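Local coordinates for protein flavin adenine dinucleotide synthase (Saccharomyces cerevisiae, PDB 2WSI) that catalyses the adenylation of flavin mononucleotide with ATP, forming the coenzyme FAD and releasing diphosphate, at residues 62-67 / 297-302; 130-135 / 153-158; 220-225 / 231-236. One frame throughout, in Å; residues are numbered along the deposited sequence.

Interaction 1: 62-67 / 297-302; sequences GGKDCQ and TLERAG. With FAD (flavin-adenine dinucleotide), chain C; SO4 (sulfate ion), chain B.
K64 and E299 reach toward each other from opposite directions, the lysine from the PP-loop (NGGKD here), the phosphate-binding loop of PAPS reductase relatives, and the glutamate from near the C-terminus. K64 is the first residue of helix 64-87, with G63 as its N-cap, and beyond CG its chain runs extended until it bends at chi4 (-52°). This brings NZ 2.8 Å from E299 OE2, which it meets on the anti side of the carboxylate, 27° out of the carboxylate plane. E299 sends CG anti to its own N (chi1 -177°) and stays extended, and the two chains together bridge the 12.0 Å between the CA atoms of K64 and E299. The same NZ grips O4 of a sulfate at 2.7 Å, O3 of that ion only weakly, and the carbonyl of T222. D65 lies beside this knot, its OD1 in a long salt bridge with K64 NZ and its OD2 4.4 Å from E299 OE2; R166 forms salt bridges with both carboxylates, which probably eases their repulsion. A methionine in place of K64 would probably leave E299 OE2 to R166 and take from the sulfate its ammonium partner. G63 also adjoins the anion, and a CB on it would clash with O2. The sulfate, probably from the crystallisation liquor, lies where a phosphate group could be held, while FAD runs alongside. R300, next to E299 in the turn 298-301, bends at chi3 to carry its guanidinium to the FAD pyrophosphate, where NH1 makes a weak, bent bond to O1P at 2.8 Å.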
loop_
_atom_site.group_PDB
_atom_site.type_symbol
_atom_site.label_atom_id
_atom_site.label_comp_id
_atom_site.label_asym_id
_atom_site.label_seq_id
_atom_site.Cartn_x
_atom_site.Cartn_y
_atom_site.Cartn_z
ATOM N N GLY A 62 -3.283 -3.739 4.196
ATOM C CA GLY A 62 -2.130 -4.615 4.058
ATOM C C GLY A 62 -1.794 -4.979 2.613
ATOM O O GLY A 62 -0.804 -5.676 2.365
ATOM N N GLY A 63 -2.590 -4.510 1.655
ATOM C CA GLY A 63 -2.291 -4.806 0.248
ATOM C C GLY A 63 -1.078 -4.013 -0.263
ATOM O O GLY A 63 -0.591 -3.087 0.404
ATOM N N LYS A 64 -0.571 -4.381 -1.441
ATOM C CA LYS A 64 0.637 -3.763 -1.975
ATOM C C LYS A 64 0.429 -2.262 -2.185
ATOM O O LYS A 64 1.329 -1.489 -1.925
ATOM C CB LYS A 64 1.055 -4.403 -3.299
ATOM C CG LYS A 64 0.013 -4.283 -4.435
ATOM C CD LYS A 64 0.470 -5.190 -5.636
ATOM C CE LYS A 64 -0.307 -4.855 -6.934
ATOM N NZ LYS A 64 -1.758 -4.893 -6.647
ATOM N N ASP A 65 -0.745 -1.862 -2.665
ATOM C CA ASP A 65 -0.977 -0.465 -3.004
ATOM C C ASP A 65 -1.006 0.396 -1.737
ATOM O O ASP A 65 -0.344 1.441 -1.662
ATOM C CB ASP A 65 -2.305 -0.298 -3.725
ATOM C CG ASP A 65 -2.290 -0.824 -5.164
ATOM O OD1 ASP A 65 -1.220 -1.163 -5.685
ATOM O OD2 ASP A 65 -3.375 -0.894 -5.779
ATOM N N CYS A 66 -1.775 0.000 -0.728
ATOM C CA CYS A 66 -1.801 0.896 0.434
ATOM C C CYS A 66 -0.520 0.780 1.259
ATOM O O CYS A 66 -0.134 1.744 1.935
ATOM C CB CYS A 66 -3.054 0.752 1.280
ATOM S SG CYS A 66 -3.230 -0.807 1.822
ATOM N N GLN A 67 0.189 -0.337 1.148
ATOM C CA GLN A 67 1.532 -0.425 1.740
ATOM C C GLN A 67 2.545 0.528 1.070
ATOM O O GLN A 67 3.325 1.206 1.755
ATOM C CB GLN A 67 2.113 -1.833 1.680
ATOM C CG GLN A 67 3.363 -1.904 2.606
ATOM C CD GLN A 67 3.990 -3.265 2.675
ATOM O OE1 GLN A 67 3.620 -4.173 1.931
ATOM N NE2 GLN A 67 4.979 -3.413 3.557
ATOM N N THR A 297 -3.521 -4.428 -17.341
ATOM C CA THR A 297 -4.853 -4.825 -17.792
ATOM C C THR A 297 -5.242 -6.131 -17.111
ATOM O O THR A 297 -6.419 -6.449 -16.968
ATOM C CB THR A 297 -4.954 -5.020 -19.348
ATOM O OG1 THR A 297 -4.746 -6.393 -19.665
ATOM C CG2 THR A 297 -3.928 -4.188 -20.124
ATOM N N LEU A 298 -4.239 -6.888 -16.686
ATOM C CA LEU A 298 -4.467 -8.237 -16.193
ATOM C C LEU A 298 -4.403 -8.337 -14.660
ATOM O O LEU A 298 -4.507 -9.431 -14.108
ATOM C CB LEU A 298 -3.424 -9.175 -16.793
ATOM C CG LEU A 298 -3.504 -9.351 -18.322
ATOM C CD1 LEU A 298 -2.463 -10.365 -18.807
ATOM C CD2 LEU A 298 -4.898 -9.782 -18.705
ATOM N N GLU A 299 -4.254 -7.195 -13.997
ATOM C CA GLU A 299 -4.007 -7.149 -12.555
ATOM C C GLU A 299 -5.123 -7.803 -11.749
ATOM O O GLU A 299 -4.877 -8.480 -10.745
ATOM C CB GLU A 299 -3.810 -5.691 -12.103
ATOM C CG GLU A 299 -3.477 -5.523 -10.620
ATOM C CD GLU A 299 -2.911 -4.118 -10.275
ATOM O OE1 GLU A 299 -2.610 -3.353 -11.199
ATOM O OE2 GLU A 299 -2.750 -3.804 -9.074
ATOM N N ARG A 300 -6.361 -7.608 -12.174
ATOM C CA ARG A 300 -7.474 -8.122 -11.400
ATOM C C ARG A 300 -8.008 -9.443 -11.976
ATOM O O ARG A 300 -9.124 -9.831 -11.678
ATOM C CB ARG A 300 -8.592 -7.076 -11.351
ATOM C CG ARG A 300 -8.192 -5.811 -10.593
ATOM C CD ARG A 300 -9.354 -4.861 -10.484
ATOM N NE ARG A 300 -10.418 -5.434 -9.673
ATOM C CZ ARG A 300 -10.585 -5.195 -8.375
ATOM N NH1 ARG A 300 -9.765 -4.377 -7.730
ATOM N NH2 ARG A 300 -11.585 -5.774 -7.725
ATOM N N ALA A 301 -7.198 -10.132 -12.773
ATOM C CA ALA A 301 -7.674 -11.327 -13.479
ATOM C C ALA A 301 -8.026 -12.474 -12.532
ATOM O O ALA A 301 -8.875 -13.309 -12.856
ATOM C CB ALA A 301 -6.669 -11.789 -14.518
ATOM N N GLY A 302 -7.393 -12.517 -11.367
ATOM C CA GLY A 302 -7.765 -13.491 -10.349
ATOM C C GLY A 302 -8.971 -13.107 -9.484
ATOM O O GLY A 302 -9.329 -13.847 -8.562
HETATM P PA FAD C . -9.817 -1.591 -3.189
HETATM O O1A FAD C . -9.530 -3.067 -3.218
HETATM O O2A FAD C . -11.192 -1.317 -2.643
HETATM O O5B FAD C . -8.678 -0.728 -2.422
HETATM C C5B FAD C . -8.629 0.670 -2.642
HETATM C C4B FAD C . -8.138 1.348 -1.359
HETATM O O4B FAD C . -9.185 1.403 -0.427
HETATM C C3B FAD C . -7.027 0.560 -0.693
HETATM O O3B FAD C . -5.761 0.938 -1.174
HETATM C C2B FAD C . -7.211 0.935 0.766
HETATM O O2B FAD C . -6.576 2.164 1.045
HETATM C C1B FAD C . -8.703 1.111 0.872
HETATM N N9A FAD C . -9.289 -0.162 1.321
HETATM C C8A FAD C . -9.818 -1.174 0.559
HETATM N N7A FAD C . -10.265 -2.157 1.388
HETATM C C5A FAD C . -9.997 -1.774 2.664
HETATM C C6A FAD C . -10.213 -2.373 3.887
HETATM N N6A FAD C . -10.808 -3.575 4.008
HETATM N N1A FAD C . -9.844 -1.695 5.012
HETATM C C2A FAD C . -9.255 -0.449 4.960
HETATM N N3A FAD C . -9.005 0.127 3.735
HETATM C C4A FAD C . -9.405 -0.524 2.621
HETATM N N1 FAD C . -16.662 4.863 -4.068
HETATM C C2 FAD C . -17.548 5.773 -4.584
HETATM O O2 FAD C . -18.159 5.521 -5.624
HETATM N N3 FAD C . -17.762 6.967 -3.942
HETATM C C4 FAD C . -17.097 7.264 -2.772
HETATM O O4 FAD C . -17.330 8.361 -2.253
HETATM C C4X FAD C . -16.193 6.340 -2.239
HETATM N N5 FAD C . -15.494 6.597 -1.063
HETATM C C5X FAD C . -14.598 5.676 -0.558
HETATM C C6 FAD C . -13.893 5.923 0.621
HETATM C C7 FAD C . -13.016 4.959 1.125
HETATM C C7M FAD C . -12.252 5.189 2.398
HETATM C C8 FAD C . -12.837 3.766 0.437
HETATM C C8M FAD C . -11.880 2.731 0.950
HETATM C C9 FAD C . -13.530 3.530 -0.736
HETATM C C9A FAD C . -14.415 4.467 -1.231
HETATM N N10 FAD C . -15.106 4.196 -2.395
HETATM C C10 FAD C . -15.972 5.140 -2.908
HETATM C "C1'" FAD C . -14.865 2.901 -3.122
HETATM C "C2'" FAD C . -13.694 3.052 -4.117
HETATM O "O2'" FAD C . -13.824 4.161 -4.975
HETATM C "C3'" FAD C . -13.473 1.805 -4.968
HETATM O "O3'" FAD C . -14.517 1.690 -5.903
HETATM C "C4'" FAD C . -13.415 0.561 -4.101
HETATM O "O4'" FAD C . -12.545 0.772 -3.008
HETATM C "C5'" FAD C . -12.891 -0.629 -4.906
HETATM O "O5'" FAD C . -11.796 -0.207 -5.697
HETATM P P FAD C . -10.496 -1.143 -5.874
HETATM O O1P FAD C . -10.924 -2.590 -5.942
HETATM O O2P FAD C . -9.664 -0.663 -7.042
HETATM O O3P FAD C . -9.548 -0.931 -4.609
HETATM S S SO4 B . -4.088 -5.018 -3.973
HETATM O O1 SO4 B . -5.516 -5.250 -4.087
HETATM O O2 SO4 B . -3.822 -4.482 -2.642
HETATM O O3 SO4 B . -3.396 -6.296 -4.143
HETATM O O4 SO4 B . -3.671 -3.994 -4.923
#

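Interaction 2: 130-135 / 153-158; sequences SLYESQ and KIYPET
The edge of the Y155 ring is turned toward the face of Y132 in an offset T-shaped pair, the planes at 89° and the ring centroids 6.0 Å apart. The close point is a single carbon pair, Y155 CE2 against Y132 CD1 at 3.7 Å, with CD1 lying in the plane of the Y155 ring. With CG anti to the backbone N (chi1 169°), the Y132 ring stands out from the strand toward the helix end, within reach of both I154 and Y155. The ring of F151, in helix 144-154, meets both tyrosines. Strand 129-133 is an outermost strand of the Rossmann-like sheet, parallel to 102-106, and helix 144-154 belongs to the crossover that leads from it to strand 160-162; the tyrosines join that strand to the end of this helix. Beyond it the chain turns at 155-158, where Y155 O accepts both T158 N and T158 OG1. The outer side is looser: exposed I154 crosses Y132 at about a right angle and touches it with CD1 alone, 3.8 Å from the hydroxyl OH. Its other branch, CG2, rides 3.4 Å above the plane of the Y155 ring, near the rim.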
loop_
_atom_site.group_PDB
_atom_site.type_symbol
_atom_site.label_atom_id
_atom_site.label_comp_id
_atom_site.label_asym_id
_atom_site.label_seq_id
_atom_site.Cartn_x
_atom_site.Cartn_y
_atom_site.Cartn_z
ATOM N N SER A 130 -1.919 3.213 14.923
ATOM C CA SER A 130 -2.998 3.082 15.897
ATOM C C SER A 130 -4.191 2.574 15.132
ATOM O O SER A 130 -4.871 3.324 14.427
ATOM C CB SER A 130 -3.357 4.423 16.523
ATOM O OG SER A 130 -4.464 4.267 17.403
ATOM N N LEU A 131 -4.438 1.287 15.255
ATOM C CA LEU A 131 -5.392 0.646 14.373
ATOM C C LEU A 131 -6.806 0.586 14.926
ATOM O O LEU A 131 -7.053 -0.035 15.961
ATOM C CB LEU A 131 -4.898 -0.766 14.086
ATOM C CG LEU A 131 -5.649 -1.509 12.992
ATOM C CD1 LEU A 131 -5.235 -0.935 11.614
ATOM C CD2 LEU A 131 -5.323 -2.964 13.096
ATOM N N TYR A 132 -7.737 1.236 14.246
ATOM C CA TYR A 132 -9.141 0.892 14.408
ATOM C C TYR A 132 -9.396 -0.271 13.474
ATOM O O TYR A 132 -9.142 -0.155 12.266
ATOM C CB TYR A 132 -10.026 2.056 14.006
ATOM C CG TYR A 132 -11.499 1.722 13.893
ATOM C CD1 TYR A 132 -12.351 1.822 14.990
ATOM C CD2 TYR A 132 -12.049 1.347 12.667
ATOM C CE1 TYR A 132 -13.726 1.536 14.862
ATOM C CE2 TYR A 132 -13.404 1.068 12.526
ATOM C CZ TYR A 132 -14.236 1.165 13.615
ATOM O OH TYR A 132 -15.574 0.886 13.427
ATOM N N GLU A 133 -9.876 -1.390 14.017
ATOM C CA GLU A 133 -10.319 -2.517 13.185
ATOM C C GLU A 133 -11.793 -2.849 13.434
ATOM O O GLU A 133 -12.168 -3.239 14.542
ATOM C CB GLU A 133 -9.467 -3.768 13.459
ATOM C CG GLU A 133 -9.943 -4.991 12.653
ATOM C CD GLU A 133 -9.027 -6.208 12.774
ATOM O OE1 GLU A 133 -8.118 -6.210 13.628
ATOM O OE2 GLU A 133 -9.226 -7.182 12.015
ATOM N N SER A 134 -12.618 -2.708 12.405
ATOM C CA SER A 134 -14.027 -3.082 12.487
ATOM C C SER A 134 -14.158 -4.539 12.917
ATOM O O SER A 134 -13.219 -5.312 12.807
ATOM C CB SER A 134 -14.715 -2.892 11.137
ATOM O OG SER A 134 -14.288 -3.876 10.223
ATOM N N GLN A 135 -15.339 -4.903 13.388
ATOM C CA GLN A 135 -15.619 -6.256 13.856
ATOM C C GLN A 135 -16.132 -7.076 12.674
ATOM O O GLN A 135 -17.067 -6.655 11.995
ATOM C CB GLN A 135 -16.673 -6.213 14.970
ATOM C CG GLN A 135 -16.567 -4.995 15.895
ATOM C CD GLN A 135 -17.386 -3.786 15.419
ATOM O OE1 GLN A 135 -17.031 -3.097 14.439
ATOM N NE2 GLN A 135 -18.481 -3.507 16.133
ATOM N N LYS A 153 -18.917 7.858 12.720
ATOM C CA LYS A 153 -19.787 8.132 13.865
ATOM C C LYS A 153 -19.008 8.030 15.183
ATOM O O LYS A 153 -19.238 8.799 16.118
ATOM C CB LYS A 153 -20.993 7.181 13.859
ATOM C CG LYS A 153 -21.987 7.498 14.956
ATOM C CD LYS A 153 -23.024 6.403 15.138
ATOM C CE LYS A 153 -23.737 6.541 16.486
ATOM N NZ LYS A 153 -22.782 6.782 17.629
ATOM N N ILE A 154 -18.087 7.073 15.257
ATOM C CA ILE A 154 -17.244 6.884 16.437
ATOM C C ILE A 154 -16.190 8.000 16.517
ATOM O O ILE A 154 -15.855 8.499 17.600
ATOM C CB ILE A 154 -16.566 5.496 16.387
ATOM C CG1 ILE A 154 -17.633 4.389 16.455
ATOM C CG2 ILE A 154 -15.547 5.342 17.525
ATOM C CD1 ILE A 154 -17.106 2.967 16.229
ATOM N N TYR A 155 -15.686 8.410 15.355
ATOM C CA TYR A 155 -14.618 9.412 15.277
ATOM C C TYR A 155 -15.044 10.596 14.402
ATOM O O TYR A 155 -14.557 10.759 13.310
ATOM C CB TYR A 155 -13.348 8.778 14.685
ATOM C CG TYR A 155 -12.766 7.726 15.566
ATOM C CD1 TYR A 155 -12.100 8.072 16.743
ATOM C CD2 TYR A 155 -12.941 6.372 15.275
ATOM C CE1 TYR A 155 -11.565 7.092 17.570
ATOM C CE2 TYR A 155 -12.410 5.388 16.093
ATOM C CZ TYR A 155 -11.735 5.753 17.239
ATOM O OH TYR A 155 -11.227 4.775 18.059
ATOM N N PRO A 156 -15.958 11.423 14.899
ATOM C CA PRO A 156 -16.500 12.504 14.067
ATOM C C PRO A 156 -15.454 13.580 13.718
ATOM O O PRO A 156 -15.644 14.321 12.780
ATOM C CB PRO A 156 -17.640 13.080 14.926
ATOM C CG PRO A 156 -17.362 12.619 16.344
ATOM C CD PRO A 156 -16.623 11.307 16.215
ATOM N N GLU A 157 -14.356 13.643 14.468
ATOM C CA GLU A 157 -13.284 14.581 14.171
ATOM C C GLU A 157 -12.583 14.235 12.830
ATOM O O GLU A 157 -11.819 15.038 12.292
ATOM C CB GLU A 157 -12.253 14.597 15.321
ATOM C CG GLU A 157 -11.428 13.283 15.460
ATOM C CD GLU A 157 -12.037 12.248 16.425
ATOM O OE1 GLU A 157 -13.278 12.209 16.601
ATOM O OE2 GLU A 157 -11.254 11.449 16.994
ATOM N N THR A 158 -12.842 13.047 12.301
ATOM C CA THR A 158 -12.166 12.612 11.071
ATOM C C THR A 158 -12.602 13.504 9.915
ATOM O O THR A 158 -13.787 13.558 9.580
ATOM C CB THR A 158 -12.532 11.158 10.704
ATOM O OG1 THR A 158 -12.186 10.269 11.778
ATOM C CG2 THR A 158 -11.797 10.739 9.426
#

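Interaction 3: 220-225 / 231-236; sequences GFTSIG and LPNPHL. With SO4 (sulfate ion), chain B.
G220 O takes the backbone N-H of N233 from above its carbonyl plane, 46° out of it and off the lone pairs, although the bond is short (N to O 2.8 Å) and nearly straight at the hydrogen. The residue has to be glycine: at phi 105° a CB would jam against the preceding carbonyl and stand 3.3 Å from P232 CB. A second straight bond joins N233 ND2 to T222 OG1 at 2.9 Å, with the hydroxyl in the amide plane. Both ends have a further partner, OG1 the carbonyl of E299 and ND2 that of L298, while N233 OD1 accepts H235 N in an Asx turn, which fixes the rotation of the amide. P232 lies over one face of F221 in a CH-pi contact, CD 4.2 Å from the ring centroid. T222 CG2 and L236 CD1 meet tip to tip at 3.7 Å. One water ties T222 N to the carbonyls of S223 and L231. This loop-to-loop contact holds the segment whose I224 N bonds sulfate O3 at 3.1 Å and whose T222 carbonyl receives K64 NZ. Both loop segments follow helix 215-218 and precede helix 248-252 in the chain, with F221 packed against L216 of the first and against the rings of F113 and F280.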
loop_
_atom_site.group_PDB
_atom_site.type_symbol
_atom_site.label_atom_id
_atom_site.label_comp_id
_atom_site.label_asym_id
_atom_site.label_seq_id
_atom_site.Cartn_x
_atom_site.Cartn_y
_atom_site.Cartn_z
ATOM N N GLY A 220 1.334 -15.938 -6.037
ATOM C CA GLY A 220 0.744 -15.651 -7.344
ATOM C C GLY A 220 -0.425 -14.693 -7.349
ATOM O O GLY A 220 -0.943 -14.369 -8.411
ATOM N N PHE A 221 -0.866 -14.223 -6.176
ATOM C CA PHE A 221 -1.856 -13.162 -6.167
ATOM C C PHE A 221 -1.254 -11.897 -6.775
ATOM O O PHE A 221 -0.079 -11.596 -6.541
ATOM C CB PHE A 221 -2.360 -12.885 -4.729
ATOM C CG PHE A 221 -3.289 -13.960 -4.197
ATOM C CD1 PHE A 221 -4.660 -13.738 -4.114
ATOM C CD2 PHE A 221 -2.798 -15.191 -3.816
ATOM C CE1 PHE A 221 -5.515 -14.725 -3.642
ATOM C CE2 PHE A 221 -3.650 -16.171 -3.342
ATOM C CZ PHE A 221 -5.003 -15.941 -3.260
ATOM N N THR A 222 -2.056 -11.155 -7.544
ATOM C CA THR A 222 -1.663 -9.815 -7.996
ATOM C C THR A 222 -2.639 -8.761 -7.472
ATOM O O THR A 222 -2.464 -7.564 -7.655
ATOM C CB THR A 222 -1.637 -9.729 -9.533
ATOM O OG1 THR A 222 -2.940 -10.073 -10.038
ATOM C CG2 THR A 222 -0.565 -10.649 -10.089
ATOM N N SER A 223 -3.700 -9.232 -6.860
ATOM C CA SER A 223 -4.733 -8.358 -6.323
ATOM C C SER A 223 -5.366 -9.171 -5.211
ATOM O O SER A 223 -5.657 -10.357 -5.410
ATOM C CB SER A 223 -5.768 -8.053 -7.416
ATOM O OG SER A 223 -6.788 -7.198 -6.938
ATOM N N ILE A 224 -5.565 -8.578 -4.042
ATOM C CA ILE A 224 -6.125 -9.345 -2.932
ATOM C C ILE A 224 -7.522 -8.845 -2.586
ATOM O O ILE A 224 -7.722 -7.665 -2.293
ATOM C CB ILE A 224 -5.225 -9.310 -1.666
ATOM C CG1 ILE A 224 -3.838 -9.884 -1.973
ATOM C CG2 ILE A 224 -5.873 -10.114 -0.548
ATOM C CD1 ILE A 224 -2.796 -9.657 -0.826
ATOM N N GLY A 225 -8.485 -9.756 -2.667
ATOM C CA GLY A 225 -9.848 -9.481 -2.261
ATOM C C GLY A 225 -10.124 -10.341 -1.043
ATOM O O GLY A 225 -9.320 -10.371 -0.104
ATOM N N LEU A 231 -8.141 -15.087 -6.344
ATOM C CA LEU A 231 -7.260 -16.245 -6.476
ATOM C C LEU A 231 -5.946 -15.790 -7.032
ATOM O O LEU A 231 -5.831 -14.662 -7.487
ATOM C CB LEU A 231 -7.816 -17.230 -7.499
ATOM C CG LEU A 231 -9.319 -17.431 -7.535
ATOM C CD1 LEU A 231 -9.721 -18.112 -8.845
ATOM C CD2 LEU A 231 -9.701 -18.254 -6.333
ATOM N N PRO A 232 -4.968 -16.695 -7.074
ATOM C CA PRO A 232 -3.723 -16.432 -7.795
ATOM C C PRO A 232 -4.024 -16.094 -9.247
ATOM O O PRO A 232 -5.050 -16.519 -9.795
ATOM C CB PRO A 232 -2.953 -17.752 -7.674
ATOM C CG PRO A 232 -3.585 -18.455 -6.509
ATOM C CD PRO A 232 -5.010 -18.049 -6.510
ATOM N N ASN A 233 -3.166 -15.303 -9.877
ATOM C CA ASN A 233 -3.504 -14.792 -11.198
ATOM C C ASN A 233 -3.331 -15.898 -12.258
ATOM O O ASN A 233 -2.253 -16.474 -12.372
ATOM C CB ASN A 233 -2.639 -13.579 -11.539
ATOM C CG ASN A 233 -3.180 -12.797 -12.724
ATOM O OD1 ASN A 233 -3.439 -13.356 -13.789
ATOM N ND2 ASN A 233 -3.306 -11.498 -12.560
ATOM N N PRO A 234 -4.394 -16.206 -13.021
ATOM C CA PRO A 234 -4.293 -17.330 -13.981
ATOM C C PRO A 234 -3.205 -17.102 -15.026
ATOM O O PRO A 234 -2.691 -18.061 -15.597
ATOM C CB PRO A 234 -5.683 -17.379 -14.642
ATOM C CG PRO A 234 -6.342 -16.063 -14.346
ATOM C CD PRO A 234 -5.710 -15.535 -13.057
ATOM N N HIS A 235 -2.842 -15.837 -15.255
ATOM C CA HIS A 235 -1.757 -15.514 -16.166
ATOM C C HIS A 235 -0.377 -15.782 -15.569
ATOM O O HIS A 235 0.627 -15.676 -16.279
ATOM C CB HIS A 235 -1.887 -14.069 -16.674
ATOM C CG HIS A 235 -3.198 -13.798 -17.340
ATOM N ND1 HIS A 235 -3.468 -14.188 -18.638
ATOM C CD2 HIS A 235 -4.333 -13.222 -16.876
ATOM C CE1 HIS A 235 -4.706 -13.845 -18.948
ATOM N NE2 HIS A 235 -5.254 -13.261 -17.897
ATOM N N LEU A 236 -0.322 -16.170 -14.288
ATOM C CA LEU A 236 0.946 -16.550 -13.671
ATOM C C LEU A 236 1.070 -18.069 -13.482
ATOM O O LEU A 236 2.052 -18.554 -12.922
ATOM C CB LEU A 236 1.142 -15.820 -12.323
ATOM C CG LEU A 236 1.168 -14.289 -12.482
ATOM C CD1 LEU A 236 1.434 -13.598 -11.147
ATOM C CD2 LEU A 236 2.223 -13.858 -13.519
HETATM S S SO4 B . -4.088 -5.018 -3.973
HETATM O O1 SO4 B . -5.516 -5.250 -4.087
HETATM O O2 SO4 B . -3.822 -4.482 -2.642
HETATM O O3 SO4 B . -3.396 -6.296 -4.143
HETATM O O4 SO4 B . -3.671 -3.994 -4.923
HETATM O O HOH W 1 -4.821 -12.100 -7.668
#

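Interactions 1 and 3 share one buried region, their centres about 8 Å apart, and both touch the sulfate: K64 by its ammonium group and I224 by its backbone N-H. Segment 297-302 is their common wall, E299 facing the PP-loop with its carboxylate and segment 220-225 with its carbonyl, while G302 pairs with L231. Their chemistry differs: charges dominate interaction 1, whereas uncharged hydrogen bonds, a proline over a ring and tight backbone packing hold interaction 3. Interaction 2 stands apart, its centre about 25 Å from that of interaction 1 and 30 Å from that of interaction 3. It is a surface contact at the sheet's edge, aromatic and aliphatic, joining a strand to a helix end.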